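Local coordinates for pyridoxamine 5'-phosphate oxidase-related, FMN-binding protein (Paracoccus denitrificans, PDB 6VNA) that probably degrades c-type heme as a noncanonical heme oxygenase of the FMN-binding, pyridoxamine 5'-phosphate oxidase-related family, at residues R7-L20 / L140-D154. Residues are numbered along the deposited sequence; the frame is centred on the assembly and turned at random.
Sequences RETTDEARALARQL and LNAGFGQAFKLTASD
Ala-13 sets its methyl squarely over the ring of Phe-148. CB lies 3.6 Å from the centroid of the Phe-148 ring and 9° off its normal, a CH-pi contact. CG of Phe-148 is anti to its own carbonyl carbon (chi1 -52°), which stands the ring up from strand 148-151 beneath the first turn of helix 11-23. The Glu-8 carbonyl O meets the same ring at its edge. Deeper in, Leu-140 lies under the helix. Its CD2 packs 4.0 Å from Ala-13 CB and also touches Leu-16 CB, while CD1 meets Leu-20 CD1. Beside it, Leu-150 splits its branches: CD1 reaches Ala-17 CB and CD2 reaches Thr-9 CG2. The Arg-7 chain, bent at chi2 and chi3, lays CG and CD across the Gln-146 amide at about a right angle and brings NH2 beside Lys-149 CG.

Polar groups fasten the helix start. Thr-9 OG1 donates to Lys-149 O at 2.6 Å, somewhat out of the plane of that carbonyl. Thr-10 is the N-cap, and its OG1 accepts from Ala-13 N. Arg-14 extends its chain to Asp-154 and forms a salt bridge, with a weak hydrogen bond from NE to OD1 of Asp-154 at 3.0 Å. The guanidinium and carboxylate planes are 58° apart. Arg-14 NH1 donates to Asp-11 OD1 at 2.8 Å, a second salt bridge, so one guanidinium bridges two acids. A leucine in place of Arg-14 would probably leave Asp-11 and Asp-154 without the cation between them.

Leu-20 and Leu-150 continue the apolar layer onto Leu-93 of strand 92-101. The N-terminal helix thus packs across the hairpin of strands 137-141 and 148-151, at the margin of the antiparallel sheet of an FMN-binding split-barrel fold.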
loop_
_atom_site.group_PDB
_atom_site.type_symbol
_atom_site.label_atom_id
_atom_site.label_comp_id
_atom_site.label_asym_id
_atom_site.label_seq_id
_atom_site.Cartn_x
_atom_site.Cartn_y
_atom_site.Cartn_z
ATOM N N ARG A 7 -6.861 -21.036 -6.605
ATOM C CA ARG A 7 -6.745 -20.069 -7.739
ATOM C C ARG A 7 -8.148 -19.675 -8.197
ATOM O O ARG A 7 -8.421 -18.464 -8.270
ATOM C CB ARG A 7 -5.952 -20.641 -8.922
ATOM C CG ARG A 7 -4.444 -20.710 -8.710
ATOM C CD ARG A 7 -3.759 -19.388 -8.398
ATOM N NE ARG A 7 -4.011 -18.375 -9.413
ATOM C CZ ARG A 7 -3.736 -17.076 -9.289
ATOM N NH1 ARG A 7 -3.186 -16.591 -8.185
ATOM N NH2 ARG A 7 -4.018 -16.253 -10.281
ATOM N N GLU A 8 -8.991 -20.664 -8.492
ATOM C CA GLU A 8 -10.378 -20.453 -8.991
ATOM C C GLU A 8 -11.189 -19.715 -7.915
ATOM O O GLU A 8 -11.295 -20.211 -6.782
ATOM C CB GLU A 8 -11.015 -21.788 -9.376
ATOM C CG GLU A 8 -12.364 -21.663 -10.063
ATOM C CD GLU A 8 -12.827 -22.951 -10.734
ATOM O OE1 GLU A 8 -12.247 -24.019 -10.431
ATOM O OE2 GLU A 8 -13.759 -22.891 -11.565
ATOM N N THR A 9 -11.740 -18.563 -8.274
ATOM C CA THR A 9 -12.520 -17.682 -7.380
ATOM C C THR A 9 -13.823 -18.395 -7.010
ATOM O O THR A 9 -14.503 -18.829 -7.924
ATOM C CB THR A 9 -12.690 -16.318 -8.060
ATOM O OG1 THR A 9 -11.361 -15.862 -8.305
ATOM C CG2 THR A 9 -13.470 -15.309 -7.246
ATOM N N THR A 10 -14.140 -18.475 -5.708
ATOM C CA THR A 10 -15.373 -19.076 -5.115
ATOM C C THR A 10 -16.180 -17.981 -4.424
ATOM O O THR A 10 -15.616 -16.902 -4.195
ATOM C CB THR A 10 -15.020 -20.146 -4.073
ATOM O OG1 THR A 10 -14.281 -19.484 -3.043
ATOM C CG2 THR A 10 -14.196 -21.295 -4.620
ATOM N N ASP A 11 -17.426 -18.258 -4.045
ATOM C CA ASP A 11 -18.283 -17.286 -3.309
ATOM C C ASP A 11 -17.668 -17.000 -1.921
ATOM O O ASP A 11 -17.895 -15.881 -1.359
ATOM C CB ASP A 11 -19.739 -17.774 -3.245
ATOM C CG ASP A 11 -20.560 -17.446 -4.488
ATOM O OD1 ASP A 11 -20.085 -16.642 -5.306
ATOM O OD2 ASP A 11 -21.677 -17.984 -4.631
ATOM N N GLU A 12 -16.922 -17.961 -1.365
ATOM C CA GLU A 12 -16.245 -17.812 -0.051
ATOM C C GLU A 12 -15.172 -16.715 -0.198
ATOM O O GLU A 12 -15.174 -15.743 0.605
ATOM C CB GLU A 12 -15.681 -19.156 0.429
ATOM C CG GLU A 12 -16.721 -20.255 0.613
ATOM C CD GLU A 12 -16.231 -21.519 1.323
ATOM O OE1 GLU A 12 -15.036 -21.891 1.178
ATOM O OE2 GLU A 12 -17.045 -22.130 2.047
ATOM N N ALA A 13 -14.319 -16.836 -1.214
ATOM C CA ALA A 13 -13.289 -15.830 -1.574
ATOM C C ALA A 13 -13.953 -14.458 -1.778
ATOM O O ALA A 13 -13.463 -13.435 -1.221
ATOM C CB ALA A 13 -12.501 -16.299 -2.775
ATOM N N ARG A 14 -15.088 -14.420 -2.462
ATOM C CA ARG A 14 -15.807 -13.147 -2.726
ATOM C C ARG A 14 -16.185 -12.507 -1.395
ATOM O O ARG A 14 -15.958 -11.288 -1.232
ATOM C CB ARG A 14 -17.028 -13.377 -3.633
ATOM C CG ARG A 14 -16.678 -13.800 -5.060
ATOM C CD ARG A 14 -17.837 -13.909 -6.052
ATOM N NE ARG A 14 -17.257 -14.390 -7.302
ATOM C CZ ARG A 14 -17.306 -15.633 -7.787
ATOM N NH1 ARG A 14 -18.006 -16.580 -7.183
ATOM N NH2 ARG A 14 -16.662 -15.920 -8.906
ATOM N N ALA A 15 -16.731 -13.295 -0.466
ATOM C CA ALA A 15 -17.262 -12.813 0.839
ATOM C C ALA A 15 -16.096 -12.341 1.739
ATOM O O ALA A 15 -16.214 -11.282 2.421
ATOM C CB ALA A 15 -18.073 -13.915 1.476
ATOM N N LEU A 16 -14.972 -13.064 1.736
ATOM C CA LEU A 16 -13.787 -12.610 2.504
ATOM C C LEU A 16 -13.377 -11.210 2.017
ATOM O O LEU A 16 -13.221 -10.305 2.882
ATOM C CB LEU A 16 -12.648 -13.620 2.360
ATOM C CG LEU A 16 -11.468 -13.297 3.266
ATOM C CD1 LEU A 16 -11.950 -12.997 4.686
ATOM C CD2 LEU A 16 -10.434 -14.414 3.241
ATOM N N ALA A 17 -13.277 -11.020 0.689
ATOM C CA ALA A 17 -12.901 -9.737 0.033
ATOM C C ALA A 17 -13.858 -8.631 0.461
ATOM O O ALA A 17 -13.381 -7.533 0.782
ATOM C CB ALA A 17 -12.908 -9.873 -1.466
ATOM N N ARG A 18 -15.160 -8.905 0.427
ATOM C CA ARG A 18 -16.206 -7.921 0.809
ATOM C C ARG A 18 -16.127 -7.628 2.308
ATOM O O ARG A 18 -16.397 -6.453 2.693
ATOM C CB ARG A 18 -17.592 -8.451 0.440
ATOM C CG ARG A 18 -17.781 -8.667 -1.053
ATOM C CD ARG A 18 -19.246 -8.769 -1.430
ATOM N NE ARG A 18 -19.383 -9.046 -2.858
ATOM C CZ ARG A 18 -19.493 -10.253 -3.407
ATOM N NH1 ARG A 18 -19.491 -11.343 -2.654
ATOM N NH2 ARG A 18 -19.606 -10.361 -4.720
ATOM N N GLN A 19 -15.803 -8.650 3.121
ATOM C CA GLN A 19 -15.753 -8.533 4.605
ATOM C C GLN A 19 -14.551 -7.659 4.991
ATOM O O GLN A 19 -14.712 -6.811 5.919
ATOM C CB GLN A 19 -15.700 -9.914 5.281
ATOM C CG GLN A 19 -17.047 -10.630 5.340
ATOM C CD GLN A 19 -16.992 -12.108 5.681
ATOM O OE1 GLN A 19 -16.063 -12.833 5.348
ATOM N NE2 GLN A 19 -18.028 -12.586 6.345
ATOM N N LEU A 20 -13.404 -7.860 4.326
ATOM C CA LEU A 20 -12.188 -7.023 4.498
ATOM C C LEU A 20 -12.520 -5.559 4.199
ATOM O O LEU A 20 -12.124 -4.666 5.010
ATOM C CB LEU A 20 -11.056 -7.527 3.591
ATOM C CG LEU A 20 -10.392 -8.818 4.063
ATOM C CD1 LEU A 20 -9.286 -9.264 3.128
ATOM C CD2 LEU A 20 -9.843 -8.647 5.474
ATOM N N LEU A 140 -6.808 -11.450 -3.966
ATOM C CA LEU A 140 -7.118 -11.845 -2.565
ATOM C C LEU A 140 -6.054 -12.827 -2.104
ATOM O O LEU A 140 -5.885 -13.871 -2.758
ATOM C CB LEU A 140 -8.497 -12.500 -2.423
ATOM C CG LEU A 140 -8.858 -12.947 -0.998
ATOM C CD1 LEU A 140 -8.845 -11.776 -0.009
ATOM C CD2 LEU A 140 -10.224 -13.617 -0.970
ATOM N N ASN A 141 -5.429 -12.539 -0.972
ATOM C CA ASN A 141 -4.533 -13.512 -0.309
ATOM C C ASN A 141 -5.143 -13.838 1.063
ATOM O O ASN A 141 -5.209 -12.940 1.897
ATOM C CB ASN A 141 -3.108 -12.981 -0.295
ATOM C CG ASN A 141 -2.172 -14.005 0.284
ATOM O OD1 ASN A 141 -2.574 -14.772 1.164
ATOM N ND2 ASN A 141 -0.936 -14.013 -0.191
ATOM N N ALA A 142 -5.589 -15.080 1.266
ATOM C CA ALA A 142 -6.406 -15.529 2.426
ATOM C C ALA A 142 -5.520 -15.758 3.652
ATOM O O ALA A 142 -6.082 -15.861 4.764
ATOM C CB ALA A 142 -7.167 -16.785 2.092
ATOM N N GLY A 143 -4.203 -15.832 3.451
ATOM C CA GLY A 143 -3.216 -15.970 4.537
ATOM C C GLY A 143 -2.348 -17.189 4.332
ATOM O O GLY A 143 -1.336 -17.302 5.036
ATOM N N PHE A 144 -2.733 -18.045 3.376
ATOM C CA PHE A 144 -2.218 -19.416 3.158
ATOM C C PHE A 144 -2.665 -19.893 1.784
ATOM O O PHE A 144 -3.767 -19.498 1.371
ATOM C CB PHE A 144 -2.839 -20.382 4.163
ATOM C CG PHE A 144 -4.348 -20.421 4.112
ATOM C CD1 PHE A 144 -5.108 -19.577 4.910
ATOM C CD2 PHE A 144 -5.011 -21.283 3.252
ATOM C CE1 PHE A 144 -6.495 -19.615 4.876
ATOM C CE2 PHE A 144 -6.398 -21.312 3.211
ATOM C CZ PHE A 144 -7.137 -20.486 4.032
ATOM N N GLY A 145 -1.874 -20.749 1.137
ATOM C CA GLY A 145 -2.189 -21.282 -0.201
ATOM C C GLY A 145 -2.100 -20.207 -1.275
ATOM O O GLY A 145 -1.320 -19.241 -1.109
ATOM N N GLN A 146 -2.858 -20.379 -2.359
ATOM C CA GLN A 146 -2.772 -19.526 -3.570
ATOM C C GLN A 146 -3.816 -18.413 -3.469
ATOM O O GLN A 146 -4.866 -18.625 -2.846
ATOM C CB GLN A 146 -2.956 -20.371 -4.832
ATOM C CG GLN A 146 -1.771 -21.291 -5.117
ATOM C CD GLN A 146 -1.817 -21.897 -6.503
ATOM O OE1 GLN A 146 -2.568 -22.838 -6.761
ATOM N NE2 GLN A 146 -1.005 -21.364 -7.410
ATOM N N ALA A 147 -3.520 -17.274 -4.087
ATOM C CA ALA A 147 -4.386 -16.081 -4.149
ATOM C C ALA A 147 -5.571 -16.338 -5.077
ATOM O O ALA A 147 -5.517 -17.277 -5.881
ATOM C CB ALA A 147 -3.585 -14.909 -4.632
ATOM N N PHE A 148 -6.595 -15.499 -4.975
ATOM C CA PHE A 148 -7.732 -15.409 -5.922
ATOM C C PHE A 148 -7.627 -14.100 -6.713
ATOM O O PHE A 148 -7.393 -13.029 -6.082
ATOM C CB PHE A 148 -9.059 -15.465 -5.158
ATOM C CG PHE A 148 -9.171 -16.634 -4.220
ATOM C CD1 PHE A 148 -8.760 -16.538 -2.900
ATOM C CD2 PHE A 148 -9.661 -17.849 -4.668
ATOM C CE1 PHE A 148 -8.850 -17.628 -2.045
ATOM C CE2 PHE A 148 -9.758 -18.937 -3.810
ATOM C CZ PHE A 148 -9.353 -18.827 -2.499
ATOM N N LYS A 149 -7.813 -14.181 -8.036
ATOM C CA LYS A 149 -8.061 -13.018 -8.937
ATOM C C LYS A 149 -9.537 -12.620 -8.847
ATOM O O LYS A 149 -10.386 -13.500 -8.968
ATOM C CB LYS A 149 -7.694 -13.341 -10.387
ATOM C CG LYS A 149 -6.201 -13.435 -10.641
ATOM C CD LYS A 149 -5.800 -13.155 -12.074
ATOM C CE LYS A 149 -4.303 -13.275 -12.282
ATOM N NZ LYS A 149 -3.884 -12.819 -13.627
ATOM N N LEU A 150 -9.824 -11.337 -8.632
ATOM C CA LEU A 150 -11.200 -10.827 -8.434
ATOM C C LEU A 150 -11.515 -9.758 -9.484
ATOM O O LEU A 150 -10.614 -8.988 -9.851
ATOM C CB LEU A 150 -11.292 -10.251 -7.019
ATOM C CG LEU A 150 -11.061 -11.233 -5.872
ATOM C CD1 LEU A 150 -11.038 -10.499 -4.548
ATOM C CD2 LEU A 150 -12.140 -12.292 -5.843
ATOM N N THR A 151 -12.765 -9.721 -9.943
ATOM C CA THR A 151 -13.319 -8.640 -10.794
ATOM C C THR A 151 -13.849 -7.567 -9.850
ATOM O O THR A 151 -13.797 -7.789 -8.616
ATOM C CB THR A 151 -14.432 -9.141 -11.724
ATOM O OG1 THR A 151 -15.638 -9.271 -10.964
ATOM C CG2 THR A 151 -14.079 -10.449 -12.394
ATOM N N ALA A 152 -14.373 -6.477 -10.405
ATOM C CA ALA A 152 -14.881 -5.327 -9.633
ATOM C C ALA A 152 -16.222 -5.707 -8.996
ATOM O O ALA A 152 -16.526 -5.194 -7.895
ATOM C CB ALA A 152 -14.992 -4.114 -10.516
ATOM N N SER A 153 -16.994 -6.577 -9.652
ATOM C CA SER A 153 -18.295 -7.081 -9.132
ATOM C C SER A 153 -18.039 -7.944 -7.884
ATOM O O SER A 153 -18.726 -7.729 -6.869
ATOM C CB SER A 153 -19.056 -7.833 -10.201
ATOM O OG SER A 153 -18.261 -8.880 -10.745
ATOM N N ASP A 154 -17.040 -8.830 -7.964
ATOM C CA ASP A 154 -16.553 -9.726 -6.875
ATOM C C ASP A 154 -16.303 -8.970 -5.557
ATOM O O ASP A 154 -16.497 -9.588 -4.478
ATOM C CB ASP A 154 -15.279 -10.457 -7.311
ATOM C CG ASP A 154 -15.505 -11.536 -8.358
ATOM O OD1 ASP A 154 -16.690 -11.810 -8.672
ATOM O OD2 ASP A 154 -14.499 -12.118 -8.838
#